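Local coordinates for putative lipoprotein (Clostridium difficile, PDB 4EXR) that is of unknown function but is probably a membrane-attached lipoprotein, with two PepSY (peptidase propeptide and YPEB) domains and a dimeric assembly, at residues Gly129-Trp134 and Ile147-Asp152; Asn73-Lys78 and Asp89-Leu94; Gln28-Pro33 and Asn60-Thr65. All coordinates share one frame; numbering follows the deposited sequence. Where two conformers were deposited one is given.

Contact 1: residues Gly129-Trp134 and Ile147-Asp152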
loop_
_atom_site.group_PDB
_atom_site.type_symbol
_atom_site.label_atom_id
_atom_site.label_comp_id
_atom_site.label_asym_id
_atom_site.label_seq_id
_atom_site.Cartn_x
_atom_site.Cartn_y
_atom_site.Cartn_z
ATOM N N GLY A 129 33.815 4.219 -0.886
ATOM C CA GLY A 129 32.873 4.516 0.170
ATOM C C GLY A 129 32.125 3.265 0.551
ATOM O O GLY A 129 32.615 2.158 0.339
ATOM N N ILE A 130 30.931 3.452 1.103
ATOM C CA ILE A 130 30.080 2.359 1.548
ATOM C C ILE A 130 28.789 2.316 0.723
ATOM O O ILE A 130 28.092 3.326 0.607
ATOM C CB ILE A 130 29.690 2.547 3.025
ATOM C CG1 ILE A 130 30.941 2.645 3.910
ATOM C CG2 ILE A 130 28.778 1.428 3.487
ATOM C CD1 ILE A 130 31.860 1.448 3.814
ATOM N N VAL A 131 28.474 1.146 0.166
ATOM C CA VAL A 131 27.253 0.960 -0.617
ATOM C C VAL A 131 26.056 0.771 0.308
ATOM O O VAL A 131 26.023 -0.167 1.099
ATOM C CB VAL A 131 27.355 -0.254 -1.564
ATOM C CG1 VAL A 131 26.040 -0.456 -2.322
ATOM C CG2 VAL A 131 28.516 -0.089 -2.551
ATOM N N LYS A 132 25.077 1.664 0.201
ATOM C CA LYS A 132 23.910 1.650 1.076
ATOM C C LYS A 132 22.681 1.041 0.413
ATOM O O LYS A 132 21.834 0.465 1.087
ATOM C CB LYS A 132 23.551 3.075 1.503
ATOM C CG LYS A 132 24.637 3.792 2.285
ATOM C CD LYS A 132 24.803 3.203 3.674
ATOM C CE LYS A 132 25.862 3.961 4.461
ATOM N NZ LYS A 132 25.928 3.498 5.871
ATOM N N GLU A 133 22.578 1.208 -0.904
ATOM C CA GLU A 133 21.417 0.745 -1.651
ATOM C C GLU A 133 21.804 0.514 -3.099
ATOM O O GLU A 133 22.769 1.095 -3.596
ATOM C CB GLU A 133 20.278 1.779 -1.582
ATOM C CG GLU A 133 18.966 1.316 -2.231
ATOM C CD GLU A 133 18.079 2.461 -2.686
ATOM O OE1 GLU A 133 17.987 3.465 -1.953
ATOM O OE2 GLU A 133 17.480 2.356 -3.782
ATOM N N TRP A 134 21.057 -0.359 -3.773
ATOM C CA TRP A 134 21.163 -0.440 -5.220
ATOM C C TRP A 134 19.766 -0.581 -5.796
ATOM O O TRP A 134 18.850 -1.062 -5.129
ATOM C CB TRP A 134 22.112 -1.542 -5.714
ATOM C CG TRP A 134 21.718 -2.969 -5.438
ATOM C CD1 TRP A 134 22.270 -3.807 -4.492
ATOM C CD2 TRP A 134 20.726 -3.746 -6.129
ATOM N NE1 TRP A 134 21.672 -5.041 -4.560
ATOM C CE2 TRP A 134 20.726 -5.030 -5.547
ATOM C CE3 TRP A 134 19.838 -3.477 -7.182
ATOM C CZ2 TRP A 134 19.868 -6.035 -5.974
ATOM C CZ3 TRP A 134 18.996 -4.484 -7.607
ATOM C CH2 TRP A 134 19.012 -5.744 -7.002
ATOM N N ILE A 147 23.813 2.694 -8.080
ATOM C CA ILE A 147 24.431 2.315 -6.811
ATOM C C ILE A 147 24.585 3.538 -5.916
ATOM O O ILE A 147 25.186 4.538 -6.315
ATOM C CB ILE A 147 25.823 1.661 -7.029
ATOM C CG1 ILE A 147 25.749 0.568 -8.112
ATOM C CG2 ILE A 147 26.397 1.146 -5.702
ATOM C CD1 ILE A 147 24.791 -0.560 -7.803
ATOM N N ARG A 148 24.034 3.461 -4.709
ATOM C CA ARG A 148 24.147 4.555 -3.754
ATOM C C ARG A 148 25.349 4.309 -2.829
ATOM O O ARG A 148 25.418 3.283 -2.157
ATOM C CB ARG A 148 22.858 4.690 -2.938
ATOM C CG ARG A 148 23.005 5.528 -1.676
ATOM C CD ARG A 148 23.282 6.982 -2.007
ATOM N NE ARG A 148 22.177 7.582 -2.749
ATOM C CZ ARG A 148 21.371 8.527 -2.271
ATOM N NH1 ARG A 148 21.549 9.003 -1.043
ATOM N NH2 ARG A 148 20.393 9.004 -3.032
ATOM N N ILE A 149 26.296 5.243 -2.825
ATOM C CA ILE A 149 27.541 5.102 -2.066
ATOM C C ILE A 149 27.752 6.336 -1.198
ATOM O O ILE A 149 27.734 7.456 -1.704
ATOM C CB ILE A 149 28.773 4.910 -3.009
ATOM C CG1 ILE A 149 28.665 3.589 -3.773
ATOM C CG2 ILE A 149 30.106 4.969 -2.225
ATOM C CD1 ILE A 149 29.636 3.451 -4.928
ATOM N N ASP A 150 27.940 6.123 0.104
ATOM C CA ASP A 150 28.225 7.205 1.047
ATOM C C ASP A 150 29.721 7.270 1.341
ATOM O O ASP A 150 30.347 6.244 1.591
ATOM C CB ASP A 150 27.475 7.004 2.372
ATOM C CG ASP A 150 25.968 7.127 2.226
ATOM O OD1 ASP A 150 25.496 7.457 1.116
ATOM O OD2 ASP A 150 25.258 6.903 3.231
ATOM N N LYS A 151 30.277 8.478 1.323
ATOM C CA LYS A 151 31.690 8.704 1.633
ATOM C C LYS A 151 31.826 10.061 2.333
ATOM O O LYS A 151 31.514 11.103 1.747
ATOM C CB LYS A 151 32.532 8.667 0.344
ATOM C CG LYS A 151 33.999 9.102 0.496
ATOM C CD LYS A 151 34.870 7.990 1.066
ATOM C CE LYS A 151 36.359 8.324 0.975
ATOM N NZ LYS A 151 36.826 8.615 -0.415
ATOM N N ASP A 152 32.284 10.036 3.584
ATOM C CA ASP A 152 32.383 11.237 4.419
ATOM C C ASP A 152 30.997 11.867 4.572
ATOM O O ASP A 152 30.042 11.192 4.966
ATOM C CB ASP A 152 33.400 12.237 3.842
ATOM C CG ASP A 152 33.836 13.299 4.854
ATOM O OD1 ASP A 152 33.640 13.094 6.078
ATOM O OD2 ASP A 152 34.385 14.337 4.418
#
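Ile130 O takes the N-H of Asp150 at 2.8 Å, and the CA-H of Ile149 also approaches it. Asp150 O receives Ile130 N in return at 2.9 Å, which makes this a hydrogen-bonded antiparallel pair. The two strands form a beta hairpin of the large antiparallel sheet and lie within the second PepSY range. Their short segments run at 139° to each other. A classic beta bulge follows the first pair. Lys132 N bonds to Arg148 O, but Arg148 N bonds to Glu133 O, so two residues of one strand face a single residue of the other. Lys132 has the backbone turn expected at the first bulge position, with psi -31°. Glu133 N is buried here and has no partner in the model.

One face carries Val131, Trp134, Ile147 and Ile149. Val131 puts CG1 against Ile147 CG2 at 3.8 Å and turns CG2 to Ile149 CG1. The tip of Ile147, CD1, meets Trp134 CB at 3.5 Å. Helix 116-126 packs on this face, with Met120 on Val131 and Ala123 on both Ile147 and Ile149.

Arg148 and Asp150 lie on the other face. Arg148 NE forms a salt bridge with Asp157. Lys132 crosses Asp150 at about a right angle. Lys132 CG and CE both touch Asp150 OD2. Lys132 NZ goes to Glu23, its salt-bridge partner, and stays 4.4 Å from Asp150 OD2, too far for a salt bridge there.

Just before the first strand, Gly129 has a phi of 142°, a backbone shape suited to glycine. Gly129 CA lies 3.7 Å from Ile149 CG2.

Contact 2: residues Asn73-Lys78 and Asp89-Leu94; sequences NEYKMK and DKTEKL. With PO4 (phosphate ion), chain C; PO4 (phosphate ion), chain B.
Tyr75 and Thr91 lie side by side and point the same way. Thr91 OG1 sits at the edge of the ring, near its plane, 3.4 Å from Tyr75 CD1. Thr91 CG2 touches Tyr75 CE1 at 3.5 Å. The phenol oxygen bonds to Asp70, and Tyr45 stacks on the ring.

On the other face, Glu74 and Glu92 also run side by side, with carboxylate planes only 3° apart. Glu74 OE2 and Glu92 OE1 are 4.2 Å apart, a like-charge approach that probably costs energy. Lys90 NZ likely eases it. Lys90 NZ forms a salt bridge with Glu92 OE1 at 3.1 Å, arriving from above the carboxylate plane. A water links Glu74 OE2 to Lys93 O.

Lys90 is fully extended and also reaches two phosphate ions, 2.8 Å from NZ to O2 of one and 2.9 Å to O3 of the other. Lys76 NZ bonds to O4 of the latter, so the two lysines share that ion. The ions probably come from the crystallisation liquor. Leu94 CG packs 3.5 Å from Asn73 C.

Four backbone hydrogen bonds join the strands of this beta hairpin. Asp89 to Glu92 also pair with an antiparallel strand of the second subunit, the edge-to-edge sheet continuation of a YPEB domain dimer.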
loop_
_atom_site.group_PDB
_atom_site.type_symbol
_atom_site.label_atom_id
_atom_site.label_comp_id
_atom_site.label_asym_id
_atom_site.label_seq_id
_atom_site.Cartn_x
_atom_site.Cartn_y
_atom_site.Cartn_z
ATOM N N ASN A 73 -3.160 -2.021 -13.504
ATOM C CA ASN A 73 -2.689 -1.849 -12.136
ATOM C C ASN A 73 -1.186 -1.664 -12.044
ATOM O O ASN A 73 -0.442 -2.072 -12.941
ATOM C CB ASN A 73 -3.021 -3.090 -11.290
ATOM C CG ASN A 73 -4.507 -3.321 -11.141
ATOM O OD1 ASN A 73 -5.271 -2.389 -10.905
ATOM N ND2 ASN A 73 -4.924 -4.574 -11.264
ATOM N N GLU A 74 -0.745 -1.049 -10.951
ATOM C CA GLU A 74 0.639 -1.165 -10.517
ATOM C C GLU A 74 0.694 -2.103 -9.326
ATOM O O GLU A 74 -0.249 -2.174 -8.527
ATOM C CB GLU A 74 1.246 0.189 -10.151
ATOM C CG GLU A 74 0.402 1.045 -9.243
ATOM C CD GLU A 74 1.016 2.418 -9.049
ATOM O OE1 GLU A 74 2.262 2.509 -9.066
ATOM O OE2 GLU A 74 0.258 3.401 -8.895
ATOM N N TYR A 75 1.803 -2.820 -9.219
ATOM C CA TYR A 75 1.965 -3.840 -8.190
ATOM C C TYR A 75 3.291 -3.581 -7.508
ATOM O O TYR A 75 4.276 -3.236 -8.161
ATOM C CB TYR A 75 2.021 -5.227 -8.814
ATOM C CG TYR A 75 0.810 -5.593 -9.616
ATOM C CD1 TYR A 75 -0.364 -5.992 -8.989
ATOM C CD2 TYR A 75 0.832 -5.547 -11.010
ATOM C CE1 TYR A 75 -1.491 -6.327 -9.731
ATOM C CE2 TYR A 75 -0.278 -5.892 -11.748
ATOM C CZ TYR A 75 -1.436 -6.281 -11.105
ATOM O OH TYR A 75 -2.546 -6.620 -11.846
ATOM N N LYS A 76 3.318 -3.739 -6.189
ATOM C CA LYS A 76 4.552 -3.553 -5.449
ATOM C C LYS A 76 4.684 -4.636 -4.402
ATOM O O LYS A 76 3.761 -4.893 -3.623
ATOM C CB LYS A 76 4.622 -2.174 -4.798
ATOM C CG LYS A 76 5.903 -1.973 -3.987
ATOM C CD LYS A 76 6.065 -0.548 -3.496
ATOM C CE LYS A 76 5.031 -0.202 -2.450
ATOM N NZ LYS A 76 5.311 1.134 -1.848
HETATM N N MSE A 77 5.829 -5.307 -4.419
HETATM C CA MSE A 77 6.075 -6.339 -3.425
HETATM C C MSE A 77 7.355 -6.024 -2.683
HETATM O O MSE A 77 8.335 -5.570 -3.276
HETATM C CB MSE A 77 6.188 -7.726 -4.060
HETATM C CG MSE A 77 4.892 -8.252 -4.649
HETATM SE SE MSE A 77 5.048 -10.124 -5.127
HETATM C CE MSE A 77 5.148 -10.900 -3.350
ATOM N N LYS A 78 7.335 -6.267 -1.386
ATOM C CA LYS A 78 8.558 -6.210 -0.584
ATOM C C LYS A 78 8.847 -7.602 -0.055
ATOM O O LYS A 78 7.960 -8.264 0.475
ATOM C CB LYS A 78 8.438 -5.207 0.560
ATOM C CG LYS A 78 8.416 -3.753 0.097
ATOM C CD LYS A 78 8.359 -2.815 1.293
ATOM C CE LYS A 78 8.464 -1.365 0.851
ATOM N NZ LYS A 78 7.935 -0.447 1.902
ATOM N N ASP A 89 2.495 -6.621 -0.162
ATOM C CA ASP A 89 2.012 -6.988 -1.487
ATOM C C ASP A 89 0.859 -6.030 -1.785
ATOM O O ASP A 89 -0.218 -6.147 -1.197
ATOM C CB ASP A 89 1.543 -8.446 -1.484
ATOM C CG ASP A 89 1.088 -8.934 -2.853
ATOM O OD1 ASP A 89 0.880 -8.109 -3.773
ATOM O OD2 ASP A 89 0.909 -10.161 -3.001
ATOM N N LYS A 90 1.104 -5.075 -2.675
ATOM C CA LYS A 90 0.162 -3.987 -2.889
ATOM C C LYS A 90 -0.208 -3.870 -4.364
ATOM O O LYS A 90 0.668 -3.838 -5.229
ATOM C CB LYS A 90 0.784 -2.681 -2.398
ATOM C CG LYS A 90 -0.101 -1.456 -2.530
ATOM C CD LYS A 90 0.719 -0.223 -2.227
ATOM C CE LYS A 90 -0.129 1.013 -2.085
ATOM N NZ LYS A 90 0.735 2.228 -2.046
ATOM N N THR A 91 -1.511 -3.829 -4.633
ATOM C CA THR A 91 -2.039 -3.568 -5.967
ATOM C C THR A 91 -2.781 -2.235 -5.902
ATOM O O THR A 91 -3.532 -2.003 -4.958
ATOM C CB THR A 91 -3.071 -4.645 -6.364
ATOM O OG1 THR A 91 -2.464 -5.943 -6.303
ATOM C CG2 THR A 91 -3.615 -4.390 -7.781
ATOM N N GLU A 92 -2.584 -1.369 -6.895
ATOM C CA GLU A 92 -3.359 -0.131 -7.005
ATOM C C GLU A 92 -3.732 0.093 -8.458
ATOM O O GLU A 92 -2.911 -0.125 -9.349
ATOM C CB GLU A 92 -2.532 1.084 -6.574
ATOM C CG GLU A 92 -2.471 1.395 -5.099
ATOM C CD GLU A 92 -1.728 2.701 -4.839
ATOM O OE1 GLU A 92 -0.479 2.683 -4.824
ATOM O OE2 GLU A 92 -2.392 3.748 -4.677
ATOM N N LYS A 93 -4.948 0.565 -8.693
ATOM C CA LYS A 93 -5.363 0.950 -10.043
ATOM C C LYS A 93 -4.429 2.039 -10.592
ATOM O O LYS A 93 -4.068 2.968 -9.872
ATOM C CB LYS A 93 -6.804 1.468 -9.994
ATOM C CG LYS A 93 -7.430 1.687 -11.345
ATOM C CD LYS A 93 -8.257 0.490 -11.746
ATOM C CE LYS A 93 -9.614 0.922 -12.284
ATOM N NZ LYS A 93 -9.477 1.856 -13.437
ATOM N N LEU A 94 -4.010 1.913 -11.853
ATOM C CA LEU A 94 -3.147 2.919 -12.471
ATOM C C LEU A 94 -3.935 4.211 -12.698
ATOM O O LEU A 94 -5.147 4.174 -12.898
ATOM C CB LEU A 94 -2.617 2.432 -13.831
ATOM C CG LEU A 94 -1.566 1.320 -13.886
ATOM C CD1 LEU A 94 -1.388 0.831 -15.319
ATOM C CD2 LEU A 94 -0.231 1.782 -13.305
HETATM P P PO4 C . 3.250 2.167 1.034
HETATM O O1 PO4 C . 4.449 3.017 1.379
HETATM O O2 PO4 C . 2.707 1.531 2.292
HETATM O O3 PO4 C . 2.189 3.018 0.385
HETATM O O4 PO4 C . 3.680 1.086 0.090
HETATM P P PO4 B . -1.371 3.653 1.047
HETATM O O1 PO4 B . -1.857 5.012 1.491
HETATM O O2 PO4 B . -1.017 3.703 -0.421
HETATM O O3 PO4 B . -0.165 3.251 1.856
HETATM O O4 PO4 B . -2.471 2.657 1.248
HETATM O O HOH W 1 -2.006 4.346 -9.022
#

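Contact 3: residues Gln28-Pro33 and Asn60-Thr65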
loop_
_atom_site.group_PDB
_atom_site.type_symbol
_atom_site.label_atom_id
_atom_site.label_comp_id
_atom_site.label_asym_id
_atom_site.label_seq_id
_atom_site.Cartn_x
_atom_site.Cartn_y
_atom_site.Cartn_z
ATOM N N GLN A 28 27.599 -7.878 3.060
ATOM C CA GLN A 28 26.477 -8.740 3.418
ATOM C C GLN A 28 26.398 -9.932 2.476
ATOM O O GLN A 28 26.821 -9.851 1.321
ATOM C CB GLN A 28 25.151 -7.963 3.363
ATOM C CG GLN A 28 25.017 -6.873 4.412
ATOM C CD GLN A 28 24.881 -7.418 5.819
ATOM O OE1 GLN A 28 24.277 -8.472 6.042
ATOM N NE2 GLN A 28 25.443 -6.698 6.783
ATOM N N ASP A 29 25.859 -11.042 2.969
ATOM C CA ASP A 29 25.424 -12.108 2.076
ATOM C C ASP A 29 23.910 -12.194 2.113
ATOM O O ASP A 29 23.317 -12.251 3.187
ATOM C CB ASP A 29 26.015 -13.464 2.468
ATOM C CG ASP A 29 25.378 -14.614 1.692
ATOM O OD1 ASP A 29 25.833 -14.890 0.558
ATOM O OD2 ASP A 29 24.405 -15.225 2.201
ATOM N N PHE A 30 23.275 -12.197 0.945
ATOM C CA PHE A 30 21.831 -12.280 0.918
ATOM C C PHE A 30 21.430 -13.683 0.512
ATOM O O PHE A 30 21.760 -14.143 -0.582
ATOM C CB PHE A 30 21.247 -11.197 -0.008
ATOM C CG PHE A 30 21.705 -9.817 0.359
ATOM C CD1 PHE A 30 21.211 -9.195 1.503
ATOM C CD2 PHE A 30 22.696 -9.179 -0.378
ATOM C CE1 PHE A 30 21.654 -7.933 1.873
ATOM C CE2 PHE A 30 23.159 -7.919 -0.006
ATOM C CZ PHE A 30 22.631 -7.291 1.115
ATOM N N LYS A 31 20.729 -14.366 1.407
ATOM C CA LYS A 31 20.326 -15.740 1.145
ATOM C C LYS A 31 19.392 -15.853 -0.055
ATOM O O LYS A 31 19.360 -16.884 -0.726
ATOM C CB LYS A 31 19.679 -16.347 2.385
ATOM C CG LYS A 31 20.638 -16.398 3.576
ATOM C CD LYS A 31 20.071 -17.259 4.673
ATOM C CE LYS A 31 20.962 -17.214 5.902
ATOM N NZ LYS A 31 22.327 -17.766 5.678
ATOM N N VAL A 32 18.643 -14.785 -0.317
ATOM C CA VAL A 32 17.725 -14.731 -1.456
ATOM C C VAL A 32 18.373 -13.886 -2.539
ATOM O O VAL A 32 18.602 -12.692 -2.349
ATOM C CB VAL A 32 16.372 -14.108 -1.059
ATOM C CG1 VAL A 32 15.396 -14.080 -2.252
ATOM C CG2 VAL A 32 15.767 -14.861 0.118
ATOM N N PRO A 33 18.710 -14.508 -3.672
ATOM C CA PRO A 33 19.312 -13.719 -4.751
ATOM C C PRO A 33 18.252 -12.838 -5.434
ATOM O O PRO A 33 17.051 -13.120 -5.342
ATOM C CB PRO A 33 19.858 -14.784 -5.699
ATOM C CG PRO A 33 18.978 -15.953 -5.488
ATOM C CD PRO A 33 18.555 -15.927 -4.033
ATOM N N ASN A 60 16.280 -3.691 10.841
ATOM C CA ASN A 60 17.108 -4.883 10.980
ATOM C C ASN A 60 16.856 -5.949 9.914
ATOM O O ASN A 60 17.162 -7.128 10.122
ATOM C CB ASN A 60 16.965 -5.475 12.385
ATOM C CG ASN A 60 17.696 -4.660 13.436
ATOM O OD1 ASN A 60 18.718 -4.032 13.151
ATOM N ND2 ASN A 60 17.176 -4.665 14.659
ATOM N N LYS A 61 16.311 -5.522 8.774
ATOM C CA LYS A 61 16.073 -6.405 7.641
ATOM C C LYS A 61 16.682 -5.808 6.373
ATOM O O LYS A 61 16.799 -4.593 6.245
ATOM C CB LYS A 61 14.570 -6.565 7.397
ATOM C CG LYS A 61 13.794 -7.366 8.423
ATOM C CD LYS A 61 12.296 -7.201 8.163
ATOM C CE LYS A 61 11.451 -8.227 8.917
ATOM N NZ LYS A 61 11.337 -9.510 8.161
ATOM N N PHE A 62 17.064 -6.662 5.432
ATOM C CA PHE A 62 17.341 -6.190 4.085
ATOM C C PHE A 62 16.173 -6.619 3.229
ATOM O O PHE A 62 15.663 -7.740 3.352
ATOM C CB PHE A 62 18.674 -6.712 3.563
ATOM C CG PHE A 62 19.848 -6.225 4.361
ATOM C CD1 PHE A 62 20.263 -6.910 5.495
ATOM C CD2 PHE A 62 20.501 -5.052 4.013
ATOM C CE1 PHE A 62 21.332 -6.453 6.249
ATOM C CE2 PHE A 62 21.581 -4.589 4.771
ATOM C CZ PHE A 62 21.986 -5.287 5.885
ATOM N N VAL A 63 15.733 -5.707 2.376
ATOM C CA VAL A 63 14.449 -5.859 1.722
ATOM C C VAL A 63 14.563 -5.534 0.238
ATOM O O VAL A 63 15.054 -4.469 -0.130
ATOM C CB VAL A 63 13.396 -4.920 2.387
ATOM C CG1 VAL A 63 12.053 -4.982 1.667
ATOM C CG2 VAL A 63 13.230 -5.267 3.879
ATOM N N TYR A 64 14.123 -6.471 -0.599
ATOM C CA TYR A 64 13.921 -6.222 -2.019
ATOM C C TYR A 64 12.572 -5.574 -2.206
ATOM O O TYR A 64 11.579 -6.030 -1.634
ATOM C CB TYR A 64 13.893 -7.536 -2.805
ATOM C CG TYR A 64 15.220 -8.249 -2.930
ATOM C CD1 TYR A 64 16.237 -7.743 -3.746
ATOM C CD2 TYR A 64 15.440 -9.455 -2.269
ATOM C CE1 TYR A 64 17.455 -8.414 -3.863
ATOM C CE2 TYR A 64 16.643 -10.131 -2.385
ATOM C CZ TYR A 64 17.643 -9.614 -3.175
ATOM O OH TYR A 64 18.831 -10.307 -3.276
ATOM N N THR A 65 12.526 -4.516 -3.012
ATOM C CA THR A 65 11.240 -3.964 -3.430
ATOM C C THR A 65 11.163 -4.189 -4.928
ATOM O O THR A 65 12.073 -3.799 -5.647
ATOM C CB THR A 65 11.131 -2.460 -3.095
ATOM O OG1 THR A 65 11.287 -2.284 -1.682
ATOM C CG2 THR A 65 9.765 -1.869 -3.541
#
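Gln28 lays its amide against the outer end of the Phe62 ring. Its chain bends at chi2 (-69°) and crosses Phe62 at about a right angle. The amide and ring planes are 29° apart. Gln28 CD is 3.6 Å from Phe62 CZ, and OE1 comes obliquely to CE1.

Phe30 comes next in the contact. It meets Phe62 in a T-shaped (edge-to-face) stack. The edge of Phe30 is the donor side of the pair: CE1 stands over one face of Phe62, 3.5 Å from CG. The ring centroids are 5.3 Å apart and the planes lie at 69°. Phe62 is thus touched near its root by Phe30 and at its tip by Gln28.

Val32 gives the polar link. Tyr64 OH donates to Val32 O at 2.6 Å, a short bond. The carbonyl oxygen lies at the edge of the tyrosine ring, in its plane. Val32 CG1 adds a looser apolar touch, 4.1 Å from Tyr64 CE2.

Pro33 brings its carbonyl carbon to 3.4 Å from Tyr64 OH. It occupies the N-cap position of the next helix.

The segment is therefore a loop that lays its aromatic and aliphatic side chains on strand 61-69 just before helix 34-44 begins. Leu55 of strand 49-58 lies against both Phe30 and Tyr64, and Leu25 packs on Phe30 and Phe62. Ala81, just after strand 73-80, bonds through its backbone to both Val32 and Phe62.

Overall arrangement
From the N terminus, contact 3 comes first. It closes a loop that holds helix 34-44 and strand 49-58, bringing residues 28-33 onto strand 61-69. Contact 2 follows and closes the hairpin of strands 73-80 and 86-93. Contact 1 comes last and closes the hairpin of strands 130-139 and 142-151. The three lie in series; none nests in or crosses another. All reach the same antiparallel sheet. Contacts 2 and 3 meet where strands 61-69 and 73-80 are neighbours, as Lys78 packs on Val63. Contacts 1 and 3 meet through Trp134 and Tyr64. Contacts 1 and 2 do not touch, and their centres are 28 Å apart.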